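Local coordinates for protein Mypaa.01249.c (Mycobacterium paratuberculosis, PDB 3RD5) that probably acts as an oxidoreductase of the short-chain dehydrogenase/reductase family, although it remains uncharacterised and its substrate is not established, at residues W6-P12 with L236-Q241; A94-V99 with S110-N115; A141-I147 with Y165-A171; D246-G250 with Q260-R264. One frame throughout, in Å; residues are numbered along the deposited sequence. Where two conformers were deposited one is given.

Contact 1. Residues W6-P12 with L236-Q241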
loop_
_atom_site.group_PDB
_atom_site.type_symbol
_atom_site.label_atom_id
_atom_site.label_comp_id
_atom_site.label_asym_id
_atom_site.label_seq_id
_atom_site.Cartn_x
_atom_site.Cartn_y
_atom_site.Cartn_z
ATOM N N TRP A 6 -17.270 -11.103 -6.998
ATOM C CA TRP A 6 -16.448 -10.389 -7.983
ATOM C C TRP A 6 -15.084 -11.058 -8.066
ATOM O O TRP A 6 -14.517 -11.431 -7.045
ATOM C CB TRP A 6 -16.258 -8.970 -7.490
ATOM C CG TRP A 6 -15.639 -8.021 -8.479
ATOM C CD1 TRP A 6 -16.292 -7.155 -9.288
ATOM C CD2 TRP A 6 -14.231 -7.775 -8.688
ATOM N NE1 TRP A 6 -15.408 -6.414 -10.033
ATOM C CE2 TRP A 6 -14.131 -6.764 -9.658
ATOM C CE3 TRP A 6 -13.043 -8.293 -8.119
ATOM C CZ2 TRP A 6 -12.912 -6.297 -10.108
ATOM C CZ3 TRP A 6 -11.844 -7.822 -8.569
ATOM C CH2 TRP A 6 -11.777 -6.832 -9.539
ATOM N N THR A 7 -14.547 -11.155 -9.272
ATOM C CA THR A 7 -13.185 -11.659 -9.470
ATOM C C THR A 7 -12.486 -10.787 -10.498
ATOM O O THR A 7 -13.079 -9.926 -11.140
ATOM C CB THR A 7 -13.107 -13.125 -9.973
ATOM O OG1 THR A 7 -13.527 -13.206 -11.336
ATOM C CG2 THR A 7 -13.929 -14.065 -9.080
ATOM N N ALA A 8 -11.193 -11.017 -10.686
ATOM C CA ALA A 8 -10.453 -10.232 -11.682
ATOM C C ALA A 8 -11.008 -10.343 -13.108
ATOM O O ALA A 8 -10.793 -9.440 -13.912
ATOM C CB ALA A 8 -8.934 -10.634 -11.639
ATOM N N ALA A 9 -11.788 -11.393 -13.387
ATOM C CA ALA A 9 -12.465 -11.511 -14.669
ATOM C C ALA A 9 -13.424 -10.347 -14.937
ATOM O O ALA A 9 -13.754 -10.047 -16.091
ATOM C CB ALA A 9 -13.197 -12.865 -14.783
ATOM N N ASP A 10 -13.835 -9.683 -13.860
ATOM C CA ASP A 10 -14.811 -8.600 -13.922
ATOM C C ASP A 10 -14.130 -7.232 -14.012
ATOM O O ASP A 10 -14.798 -6.207 -14.007
ATOM C CB ASP A 10 -15.723 -8.647 -12.686
ATOM C CG ASP A 10 -16.476 -9.960 -12.575
ATOM O OD1 ASP A 10 -17.155 -10.342 -13.582
ATOM O OD2 ASP A 10 -16.426 -10.609 -11.517
ATOM N N LEU A 11 -12.804 -7.199 -14.106
ATOM C CA LEU A 11 -12.136 -5.895 -14.183
ATOM C C LEU A 11 -12.573 -5.086 -15.392
ATOM O O LEU A 11 -12.661 -5.628 -16.498
ATOM C CB LEU A 11 -10.622 -6.040 -14.278
ATOM C CG LEU A 11 -9.802 -6.122 -13.062
ATOM C CD1 LEU A 11 -8.366 -6.522 -13.448
ATOM C CD2 LEU A 11 -9.841 -4.800 -12.173
ATOM N N PRO A 12 -12.823 -3.782 -15.209
ATOM C CA PRO A 12 -13.085 -2.919 -16.351
ATOM C C PRO A 12 -11.796 -2.589 -17.118
ATOM O O PRO A 12 -10.679 -2.898 -16.663
ATOM C CB PRO A 12 -13.663 -1.663 -15.711
ATOM C CG PRO A 12 -12.966 -1.560 -14.457
ATOM C CD PRO A 12 -12.810 -3.007 -13.951
ATOM N N LEU A 236 -7.376 -5.418 -6.558
ATOM C CA LEU A 236 -7.919 -5.092 -7.881
ATOM C C LEU A 236 -9.338 -4.513 -7.805
ATOM O O LEU A 236 -9.707 -3.626 -8.559
ATOM C CB LEU A 236 -7.840 -6.335 -8.786
ATOM C CG LEU A 236 -6.424 -6.751 -9.222
ATOM C CD1 LEU A 236 -6.397 -8.191 -9.813
ATOM C CD2 LEU A 236 -5.823 -5.722 -10.201
ATOM N N TYR A 237 -10.134 -5.026 -6.856
ATOM C CA TYR A 237 -11.456 -4.474 -6.588
ATOM C C TYR A 237 -11.341 -3.028 -6.058
ATOM O O TYR A 237 -11.974 -2.106 -6.578
ATOM C CB TYR A 237 -12.184 -5.380 -5.594
ATOM C CG TYR A 237 -13.618 -5.030 -5.268
ATOM C CD1 TYR A 237 -13.904 -4.073 -4.318
ATOM C CD2 TYR A 237 -14.659 -5.732 -5.817
ATOM C CE1 TYR A 237 -15.218 -3.819 -3.904
ATOM C CE2 TYR A 237 -15.968 -5.479 -5.408
ATOM C CZ TYR A 237 -16.211 -4.533 -4.457
ATOM O OH TYR A 237 -17.530 -4.301 -4.057
ATOM N N ALA A 238 -10.467 -2.802 -5.082
ATOM C CA ALA A 238 -10.242 -1.449 -4.562
ATOM C C ALA A 238 -9.710 -0.480 -5.627
ATOM O O ALA A 238 -10.070 0.689 -5.639
ATOM C CB ALA A 238 -9.286 -1.480 -3.360
ATOM N N ALA A 239 -8.904 -0.988 -6.554
ATOM C CA ALA A 239 -8.323 -0.139 -7.613
ATOM C C ALA A 239 -9.282 0.233 -8.700
ATOM O O ALA A 239 -9.012 1.195 -9.421
ATOM C CB ALA A 239 -7.118 -0.839 -8.237
ATOM N N SER A 240 -10.389 -0.508 -8.828
ATOM C CA SER A 240 -11.255 -0.390 -9.996
ATOM C C SER A 240 -12.700 0.038 -9.741
ATOM O O SER A 240 -13.358 0.467 -10.697
ATOM C CB SER A 240 -11.242 -1.697 -10.784
ATOM O OG SER A 240 -11.797 -2.762 -10.053
ATOM N N GLN A 241 -13.234 -0.201 -8.540
ATOM C CA GLN A 241 -14.671 -0.021 -8.300
ATOM C C GLN A 241 -14.982 1.363 -7.771
ATOM O O GLN A 241 -14.144 2.017 -7.207
ATOM C CB GLN A 241 -15.178 -1.088 -7.334
ATOM C CG GLN A 241 -14.945 -2.509 -7.811
ATOM C CD GLN A 241 -15.516 -2.805 -9.187
ATOM O OE1 GLN A 241 -14.781 -3.010 -10.218
ATOM N NE2 GLN A 241 -16.842 -2.807 -9.256
HETATM O O HOH W 1 -16.135 -4.590 -12.325
#
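Packing by shape rather than by strand pairing holds the N-terminal loop here, and W6 provides the largest bump. Its t rotamer lays the indole against the last turns of helix 226-240. The ring of Y237 meets the indole face edge-on, in a T-shaped pair with planes at 88° and 5.0 Å from the Y237 centroid to that of the five-membered ring of W6. CB of Y237 adds a CH-pi contact 4.1 Å from the centroid of the six-membered ring of W6. The far corner of the indole, CH2, reaches to 4.0 Å from L236 CB.

After W6 the chain turns through the 3-10 residues A8-D10, and A8 CB touches L236 CD1 at 4.0 Å. The L11 side chain bends back toward the helix, CD2 filling the hollow between L236 O (3.8 Å) and S240 OG (3.5 Å), while the ring of P12 closes over S240, CD to CB 3.8 Å. One water fills the remaining notch: it accepts from W6 NE1 (3.0 Å) and donates to D10 O (2.7 Å) and Q241 OE1 (3.0 Å). A8 and L11 also lie on E35 of helix 27-38, so the N-terminal segment spans two helices flanking the sheet of a Rossmann-type fold, just ahead of its strand 18-22.

Contact 2. Residues A94-V99 with S110-N115; sequences AGIMAV and SQIGTN
Where a loop runs past the start of a helix, side-chain amides can take the place of a neighbouring strand. Segment 94-99 is extended from A94 to M97, turns through the left-handed A98 (phi/psi 56/47) and extends again at V99; it passes the first turns of helix 110-126, with CA of I96 6.2 Å from CA of Q111 and CA of G95 5.1 Å from CA of N115.

S110 (p) places OG 3.5 Å from I96 CD1 and 3.7 Å from V99 CG2. Q111 (m, t) reaches across so that OE1 accepts from A98 N at 2.9 Å; its CG lies 3.8 Å from V99 CG2, and NE2 is held by Y159 and P161. T114 (m) bonds OG1 back to S110 O at 2.8 Å; OG1 also lies 3.8 Å from CD1 of I96, whose p, t side chain ends in the groove between S110 and T114. N115 (m), in a pi-type turn at 112-115, grips both sides of I96: OD1 accepts from I96 N and ND2 donates to I96 O, each at 3.0 Å. A94 and G95 end the NNAG motif, and N115 matches the helix asparagine of the short-chain dehydrogenase active site, consistent with a similar role here.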
loop_
_atom_site.group_PDB
_atom_site.type_symbol
_atom_site.label_atom_id
_atom_site.label_comp_id
_atom_site.label_asym_id
_atom_site.label_seq_id
_atom_site.Cartn_x
_atom_site.Cartn_y
_atom_site.Cartn_z
ATOM N N ALA A 94 3.854 -3.069 -1.692
ATOM C CA ALA A 94 5.049 -3.734 -1.189
ATOM C C ALA A 94 4.984 -3.874 0.316
ATOM O O ALA A 94 4.600 -2.959 1.019
ATOM C CB ALA A 94 6.313 -2.921 -1.535
ATOM N N GLY A 95 5.453 -4.991 0.839
ATOM C CA GLY A 95 5.552 -5.144 2.280
ATOM C C GLY A 95 6.549 -6.217 2.645
ATOM O O GLY A 95 6.864 -7.123 1.845
ATOM N N ILE A 96 7.061 -6.087 3.856
ATOM C CA ILE A 96 7.778 -7.160 4.515
ATOM C C ILE A 96 6.997 -7.540 5.777
ATOM O O ILE A 96 6.286 -6.729 6.351
ATOM C CB ILE A 96 9.250 -6.778 4.827
ATOM C CG1 ILE A 96 9.350 -5.570 5.719
ATOM C CG2 ILE A 96 10.032 -6.556 3.495
ATOM C CD1 ILE A 96 10.817 -5.257 6.185
ATOM N N MET A 97 7.186 -8.761 6.251
ATOM C CA MET A 97 6.304 -9.346 7.244
ATOM C C MET A 97 7.032 -10.233 8.263
ATOM O O MET A 97 7.570 -11.292 7.910
ATOM C CB MET A 97 5.161 -10.175 6.568
ATOM C CG MET A 97 4.165 -10.735 7.547
ATOM S SD MET A 97 2.726 -11.537 6.746
ATOM C CE MET A 97 3.473 -13.048 6.101
ATOM N N ALA A 98 6.962 -9.818 9.527
ATOM C CA ALA A 98 7.418 -10.637 10.673
ATOM C C ALA A 98 8.864 -11.083 10.550
ATOM O O ALA A 98 9.232 -12.221 10.774
ATOM C CB ALA A 98 6.473 -11.808 10.881
ATOM N N VAL A 99 9.703 -10.127 10.199
ATOM C CA VAL A 99 11.156 -10.274 10.036
ATOM C C VAL A 99 11.877 -9.901 11.356
ATOM O O VAL A 99 11.269 -9.299 12.248
ATOM C CB VAL A 99 11.670 -9.387 8.892
ATOM C CG1 VAL A 99 11.092 -9.877 7.532
ATOM C CG2 VAL A 99 11.362 -7.920 9.118
ATOM N N SER A 110 12.441 -1.748 10.432
ATOM C CA SER A 110 12.247 -2.045 9.004
ATOM C C SER A 110 10.800 -2.238 8.558
ATOM O O SER A 110 10.458 -1.874 7.435
ATOM C CB SER A 110 13.147 -3.198 8.527
ATOM O OG SER A 110 12.705 -4.460 9.012
ATOM N N GLN A 111 9.953 -2.788 9.413
ATOM C CA GLN A 111 8.564 -3.020 9.007
ATOM C C GLN A 111 7.810 -1.695 8.951
ATOM O O GLN A 111 7.142 -1.406 7.957
ATOM C CB GLN A 111 7.879 -4.074 9.874
ATOM C CG GLN A 111 8.594 -5.410 9.822
ATOM C CD GLN A 111 7.819 -6.521 10.468
ATOM O OE1 GLN A 111 6.761 -6.945 9.960
ATOM N NE2 GLN A 111 8.330 -7.030 11.594
ATOM N N ILE A 112 7.832 -0.904 10.015
ATOM C CA ILE A 112 7.161 0.409 9.942
ATOM C C ILE A 112 7.811 1.260 8.855
ATOM O O ILE A 112 7.115 2.015 8.146
ATOM C CB ILE A 112 7.104 1.108 11.316
ATOM C CG1 ILE A 112 6.140 2.276 11.327
ATOM C CG2 ILE A 112 8.484 1.603 11.775
ATOM C CD1 ILE A 112 4.653 1.880 11.284
ATOM N N GLY A 113 9.123 1.148 8.700
ATOM C CA GLY A 113 9.848 1.963 7.724
ATOM C C GLY A 113 9.483 1.631 6.287
ATOM O O GLY A 113 9.329 2.539 5.448
ATOM N N THR A 114 9.399 0.365 5.972
ATOM C CA THR A 114 9.087 -0.099 4.616
ATOM C C THR A 114 7.596 0.049 4.330
ATOM O O THR A 114 7.174 0.637 3.332
ATOM C CB THR A 114 9.454 -1.586 4.434
ATOM O OG1 THR A 114 10.853 -1.778 4.711
ATOM C CG2 THR A 114 9.134 -2.080 3.002
ATOM N N ASN A 115 6.761 -0.505 5.212
ATOM C CA ASN A 115 5.355 -0.724 4.910
ATOM C C ASN A 115 4.558 0.557 5.040
ATOM O O ASN A 115 3.609 0.774 4.293
ATOM C CB ASN A 115 4.797 -1.757 5.877
ATOM C CG ASN A 115 5.428 -3.139 5.750
ATOM O OD1 ASN A 115 6.191 -3.411 4.810
ATOM N ND2 ASN A 115 5.114 -4.033 6.702
#

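Contact 3. Residues A141-I147 with Y165-A171; sequences AHWPGRI and YSQSKLA
L170 (t, p) and I147 (m, m) form the apolar centre where the loop after strand 133-137 crosses helix 161-185, which carries the YxxxK motif of short-chain dehydrogenases as Y165 and K169. I147 CG1 lies 3.9 Å from L170 CD2, and I147 CD1 is 4.1 Å from A171 CB. The loop folds through a type I turn from H142 to G145, closed by G145 N to H142 O at 2.9 Å, so that CA of H142 comes 4.5 Å from CA of L170 and CA of G145 4.4 Å from CA of S166. A CB on G145 would clash with S166 O, so the missing side chain lets the backbones meet. H142 CB packs 3.6 Å from L170 N, its imidazole being held by S139 and S265, and A141 CB rests 3.5 Å from Y165 CD2. Farther out, R146 O approaches Q167 CG at 3.3 Å, while the amide of Q167 turns to N148 and L152. At the polar edge S166 (m) donates from OG to A141 O at 2.7 Å.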
loop_
_atom_site.group_PDB
_atom_site.type_symbol
_atom_site.label_atom_id
_atom_site.label_comp_id
_atom_site.label_asym_id
_atom_site.label_seq_id
_atom_site.Cartn_x
_atom_site.Cartn_y
_atom_site.Cartn_z
ATOM N N ALA A 141 -3.656 -8.721 10.269
ATOM C CA ALA A 141 -2.717 -8.492 11.352
ATOM C C ALA A 141 -2.823 -7.122 11.965
ATOM O O ALA A 141 -2.280 -6.896 13.055
ATOM C CB ALA A 141 -1.263 -8.756 10.891
ATOM N N HIS A 142 -3.557 -6.193 11.351
ATOM C CA HIS A 142 -3.758 -4.887 11.994
ATOM C C HIS A 142 -4.515 -4.972 13.312
ATOM O O HIS A 142 -4.338 -4.087 14.155
ATOM C CB HIS A 142 -4.456 -3.874 11.063
ATOM C CG HIS A 142 -5.966 -3.914 11.084
ATOM N ND1 HIS A 142 -6.722 -4.682 10.214
ATOM C CD2 HIS A 142 -6.857 -3.238 11.858
ATOM C CE1 HIS A 142 -8.006 -4.453 10.444
ATOM N NE2 HIS A 142 -8.119 -3.596 11.450
ATOM N N TRP A 143 -5.344 -5.994 13.467
ATOM C CA TRP A 143 -6.283 -6.045 14.613
ATOM C C TRP A 143 -5.595 -5.955 15.977
ATOM O O TRP A 143 -6.006 -5.146 16.807
ATOM C CB TRP A 143 -7.209 -7.257 14.471
ATOM C CG TRP A 143 -8.360 -7.066 13.534
ATOM C CD1 TRP A 143 -8.412 -7.332 12.200
ATOM C CD2 TRP A 143 -9.682 -6.567 13.890
ATOM N NE1 TRP A 143 -9.667 -7.001 11.684
ATOM C CE2 TRP A 143 -10.448 -6.550 12.711
ATOM C CE3 TRP A 143 -10.278 -6.197 15.100
ATOM C CZ2 TRP A 143 -11.795 -6.125 12.696
ATOM C CZ3 TRP A 143 -11.631 -5.773 15.067
ATOM C CH2 TRP A 143 -12.337 -5.752 13.883
ATOM N N PRO A 144 -4.528 -6.735 16.226
ATOM C CA PRO A 144 -3.820 -6.580 17.521
ATOM C C PRO A 144 -2.816 -5.454 17.570
ATOM O O PRO A 144 -2.138 -5.265 18.609
ATOM C CB PRO A 144 -3.094 -7.909 17.696
ATOM C CG PRO A 144 -2.889 -8.410 16.261
ATOM C CD PRO A 144 -4.148 -7.987 15.539
ATOM N N GLY A 145 -2.659 -4.738 16.460
ATOM C CA GLY A 145 -1.648 -3.689 16.392
ATOM C C GLY A 145 -1.989 -2.498 17.279
ATOM O O GLY A 145 -3.134 -2.226 17.569
ATOM N N ARG A 146 -0.957 -1.748 17.664
ATOM C CA ARG A 146 -1.123 -0.491 18.402
ATOM C C ARG A 146 -0.031 0.446 17.930
ATOM O O ARG A 146 1.111 0.039 17.728
ATOM C CB ARG A 146 -0.940 -0.679 19.925
ATOM C CG ARG A 146 -1.754 -1.720 20.593
ATOM C CD ARG A 146 -1.249 -1.905 22.042
ATOM N NE ARG A 146 -2.137 -2.786 22.793
ATOM C CZ ARG A 146 -3.283 -2.417 23.373
ATOM N NH1 ARG A 146 -3.717 -1.156 23.330
ATOM N NH2 ARG A 146 -4.000 -3.334 24.018
ATOM N N ILE A 147 -0.375 1.704 17.749
ATOM C CA ILE A 147 0.613 2.752 17.436
ATOM C C ILE A 147 1.264 3.245 18.706
ATOM O O ILE A 147 0.578 3.644 19.643
ATOM C CB ILE A 147 -0.025 3.946 16.740
ATOM C CG1 ILE A 147 -0.760 3.539 15.474
ATOM C CG2 ILE A 147 1.043 5.024 16.440
ATOM C CD1 ILE A 147 0.091 2.762 14.431
ATOM N N TYR A 165 4.937 -6.039 12.665
ATOM C CA TYR A 165 4.068 -6.148 11.479
ATOM C C TYR A 165 2.718 -5.470 11.741
ATOM O O TYR A 165 2.258 -4.626 10.967
ATOM C CB TYR A 165 3.877 -7.597 11.047
ATOM C CG TYR A 165 3.199 -7.733 9.689
ATOM C CD1 TYR A 165 3.735 -7.130 8.544
ATOM C CD2 TYR A 165 2.004 -8.404 9.561
ATOM C CE1 TYR A 165 3.111 -7.239 7.318
ATOM C CE2 TYR A 165 1.382 -8.516 8.353
ATOM C CZ TYR A 165 1.942 -7.945 7.231
ATOM O OH TYR A 165 1.257 -8.043 6.011
ATOM N N SER A 166 2.082 -5.847 12.827
ATOM C CA SER A 166 0.761 -5.337 13.159
ATOM C C SER A 166 0.744 -3.831 13.316
ATOM O O SER A 166 -0.201 -3.145 12.860
ATOM C CB SER A 166 0.236 -5.993 14.431
ATOM O OG SER A 166 0.035 -7.398 14.272
ATOM N N GLN A 167 1.788 -3.242 13.934
ATOM C CA GLN A 167 1.834 -1.792 14.048
ATOM C C GLN A 167 1.817 -1.165 12.657
ATOM O O GLN A 167 1.130 -0.165 12.419
ATOM C CB GLN A 167 3.074 -1.293 14.846
ATOM C CG GLN A 167 3.043 0.210 15.077
ATOM C CD GLN A 167 4.289 0.796 15.750
ATOM O OE1 GLN A 167 4.156 1.532 16.746
ATOM N NE2 GLN A 167 5.457 0.619 15.135
ATOM N N SER A 168 2.611 -1.732 11.749
ATOM C CA SER A 168 2.706 -1.188 10.395
ATOM C C SER A 168 1.407 -1.304 9.601
ATOM O O SER A 168 1.063 -0.414 8.827
ATOM C CB SER A 168 3.897 -1.806 9.629
ATOM O OG SER A 168 3.637 -3.096 9.118
ATOM N N LYS A 169 0.710 -2.408 9.814
ATOM C CA LYS A 169 -0.573 -2.683 9.111
ATOM C C LYS A 169 -1.716 -1.830 9.635
ATOM O O LYS A 169 -2.595 -1.376 8.896
ATOM C CB LYS A 169 -0.859 -4.171 9.073
ATOM C CG LYS A 169 0.180 -4.975 8.303
ATOM C CD LYS A 169 0.102 -4.722 6.809
ATOM C CE LYS A 169 1.367 -4.192 6.191
ATOM N NZ LYS A 169 1.123 -3.874 4.743
ATOM N N LEU A 170 -1.710 -1.557 10.936
ATOM C CA LEU A 170 -2.592 -0.575 11.531
ATOM C C LEU A 170 -2.273 0.828 10.998
ATOM O O LEU A 170 -3.179 1.577 10.618
ATOM C CB LEU A 170 -2.480 -0.652 13.061
ATOM C CG LEU A 170 -3.265 0.430 13.804
ATOM C CD1 LEU A 170 -4.793 0.433 13.517
ATOM C CD2 LEU A 170 -3.023 0.342 15.301
ATOM N N ALA A 171 -0.989 1.165 10.918
ATOM C CA ALA A 171 -0.570 2.436 10.335
ATOM C C ALA A 171 -1.092 2.632 8.915
ATOM O O ALA A 171 -1.560 3.709 8.552
ATOM C CB ALA A 171 0.950 2.604 10.394
#

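Contact 4. Residues D246-G250 with Q260-R264; sequences DSFVG and QPVGR
Strands 248-251 and 259-261 form a beta hairpin in which antiparallel pairing gives way to side-chain bonding as the chains diverge. G250 and Q260 make a hydrogen-bonded pair, G250 N to Q260 O 3.0 Å and Q260 N to G250 O 3.1 Å. V249 and P261 are the next, non-hydrogen-bonded pair, CA atoms 4.4 Å apart, and V262 N then donates to F248 O at 2.8 Å. Beyond this a water accepts from F248 N and donates to V262 O, both at 3.0 Å. D246 takes a left-handed conformation (64/28), and segment 260-264 stays extended.

The F248 side chain (t) points at the partner segment: V262 CG2 makes an off-centre CH-pi contact 4.3 Å from the F248 ring centroid, and G263 O meets the ring edge 3.4 Å from F248 CD2. R264 (p, t, p) folds back beside F248, NH2 3.5 Å from F248 CB. Its guanidinium ends on D246, with NH1 to OD1 at 2.9 Å in a salt bridge and NH2 to D246 O at 2.8 Å. On its other side strand 248-251 bonds to parallel strand 191-195; Y237 of helix 226-240 covers V249 and P261, while F248 packs on L173 of helix 161-185.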
loop_
_atom_site.group_PDB
_atom_site.type_symbol
_atom_site.label_atom_id
_atom_site.label_comp_id
_atom_site.label_asym_id
_atom_site.label_seq_id
_atom_site.Cartn_x
_atom_site.Cartn_y
_atom_site.Cartn_z
ATOM N N ASP A 246 -12.088 6.180 1.880
ATOM C CA ASP A 246 -11.831 5.413 3.113
ATOM C C ASP A 246 -12.575 4.097 3.202
ATOM O O ASP A 246 -12.803 3.584 4.299
ATOM C CB ASP A 246 -12.033 6.267 4.402
ATOM C CG ASP A 246 -11.357 5.668 5.634
ATOM O OD1 ASP A 246 -10.457 4.887 5.517
ATOM O OD2 ASP A 246 -11.837 6.021 6.743
ATOM N N SER A 247 -12.894 3.485 2.072
ATOM C CA SER A 247 -13.372 2.112 2.076
ATOM C C SER A 247 -12.199 1.172 2.256
ATOM O O SER A 247 -11.105 1.453 1.763
ATOM C CB SER A 247 -14.047 1.759 0.765
ATOM O OG SER A 247 -15.234 2.488 0.545
ATOM N N PHE A 248 -12.424 0.053 2.918
ATOM C CA PHE A 248 -11.452 -1.023 3.115
ATOM C C PHE A 248 -12.082 -2.302 2.534
ATOM O O PHE A 248 -13.211 -2.634 2.946
ATOM C CB PHE A 248 -11.252 -1.214 4.621
ATOM C CG PHE A 248 -10.188 -2.207 5.038
ATOM C CD1 PHE A 248 -9.088 -2.503 4.265
ATOM C CD2 PHE A 248 -10.298 -2.820 6.284
ATOM C CE1 PHE A 248 -8.051 -3.358 4.725
ATOM C CE2 PHE A 248 -9.282 -3.655 6.750
ATOM C CZ PHE A 248 -8.177 -3.936 5.980
ATOM N N VAL A 249 -11.405 -2.939 1.569
ATOM C CA VAL A 249 -11.925 -4.058 0.779
ATOM C C VAL A 249 -11.169 -5.324 1.176
ATOM O O VAL A 249 -9.939 -5.339 1.311
ATOM C CB VAL A 249 -11.669 -3.789 -0.761
ATOM C CG1 VAL A 249 -11.983 -5.044 -1.645
ATOM C CG2 VAL A 249 -12.560 -2.550 -1.175
ATOM N N GLY A 250 -11.891 -6.437 1.301
ATOM C CA GLY A 250 -11.255 -7.720 1.529
ATOM C C GLY A 250 -12.271 -8.842 1.533
ATOM O O GLY A 250 -13.421 -8.644 1.205
ATOM N N GLN A 260 -15.616 -7.682 -0.781
ATOM C CA GLN A 260 -16.591 -6.649 -0.431
ATOM C C GLN A 260 -15.941 -5.633 0.507
ATOM O O GLN A 260 -14.869 -5.873 1.064
ATOM C CB GLN A 260 -17.831 -7.268 0.241
ATOM C CG GLN A 260 -17.470 -8.087 1.498
ATOM C CD GLN A 260 -18.620 -8.515 2.338
ATOM O OE1 GLN A 260 -19.387 -9.288 1.903
ATOM N NE2 GLN A 260 -18.691 -8.027 3.575
ATOM N N PRO A 261 -16.579 -4.485 0.727
ATOM C CA PRO A 261 -16.170 -3.643 1.846
ATOM C C PRO A 261 -16.284 -4.399 3.170
ATOM O O PRO A 261 -17.269 -5.111 3.406
ATOM C CB PRO A 261 -17.186 -2.486 1.775
ATOM C CG PRO A 261 -17.561 -2.437 0.319
ATOM C CD PRO A 261 -17.730 -3.898 0.017
ATOM N N VAL A 262 -15.267 -4.220 4.015
ATOM C CA VAL A 262 -15.168 -4.932 5.285
ATOM C C VAL A 262 -14.875 -3.942 6.422
ATOM O O VAL A 262 -14.603 -2.773 6.175
ATOM C CB VAL A 262 -14.101 -6.023 5.244
ATOM C CG1 VAL A 262 -14.505 -7.126 4.251
ATOM C CG2 VAL A 262 -12.713 -5.449 4.924
ATOM N N GLY A 263 -14.987 -4.433 7.639
ATOM C CA GLY A 263 -14.710 -3.646 8.832
ATOM C C GLY A 263 -13.248 -3.646 9.221
ATOM O O GLY A 263 -12.380 -4.223 8.556
ATOM N N ARG A 264 -12.974 -2.905 10.285
ATOM C CA ARG A 264 -11.615 -2.745 10.799
ATOM C C ARG A 264 -11.676 -2.545 12.334
ATOM O O ARG A 264 -12.751 -2.359 12.915
ATOM C CB ARG A 264 -10.895 -1.567 10.125
ATOM C CG ARG A 264 -11.459 -0.206 10.490
ATOM C CD ARG A 264 -10.900 0.881 9.578
ATOM N NE ARG A 264 -11.641 0.870 8.326
ATOM C CZ ARG A 264 -11.476 1.760 7.334
ATOM N NH1 ARG A 264 -10.543 2.682 7.396
ATOM N NH2 ARG A 264 -12.318 1.696 6.309
HETATM O O HOH W 2 -14.976 -0.420 4.354
#

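Overall arrangement
The four contacts show how chemistry follows position in one fold. Contact 3 is the most buried; the other three are partly buried. Contacts 2 and 3 touch through N115 and S168 and through Y165, so they form one continuous region around the family's active-site motifs. Contact 1, whose segments are 224 residues apart, relies on aromatic and apolar packing plus a water, whereas contact 2 uses side-chain amides on backbone, contact 3 close backbone approach with apolar packing and one serine bond, and contact 4 backbone pairing and a salt bridge. Contact 4 lies between contacts 1 and 3, touching contact 1 through Y237 and V249 and contact 3 through H142 and R264, but not contact 2.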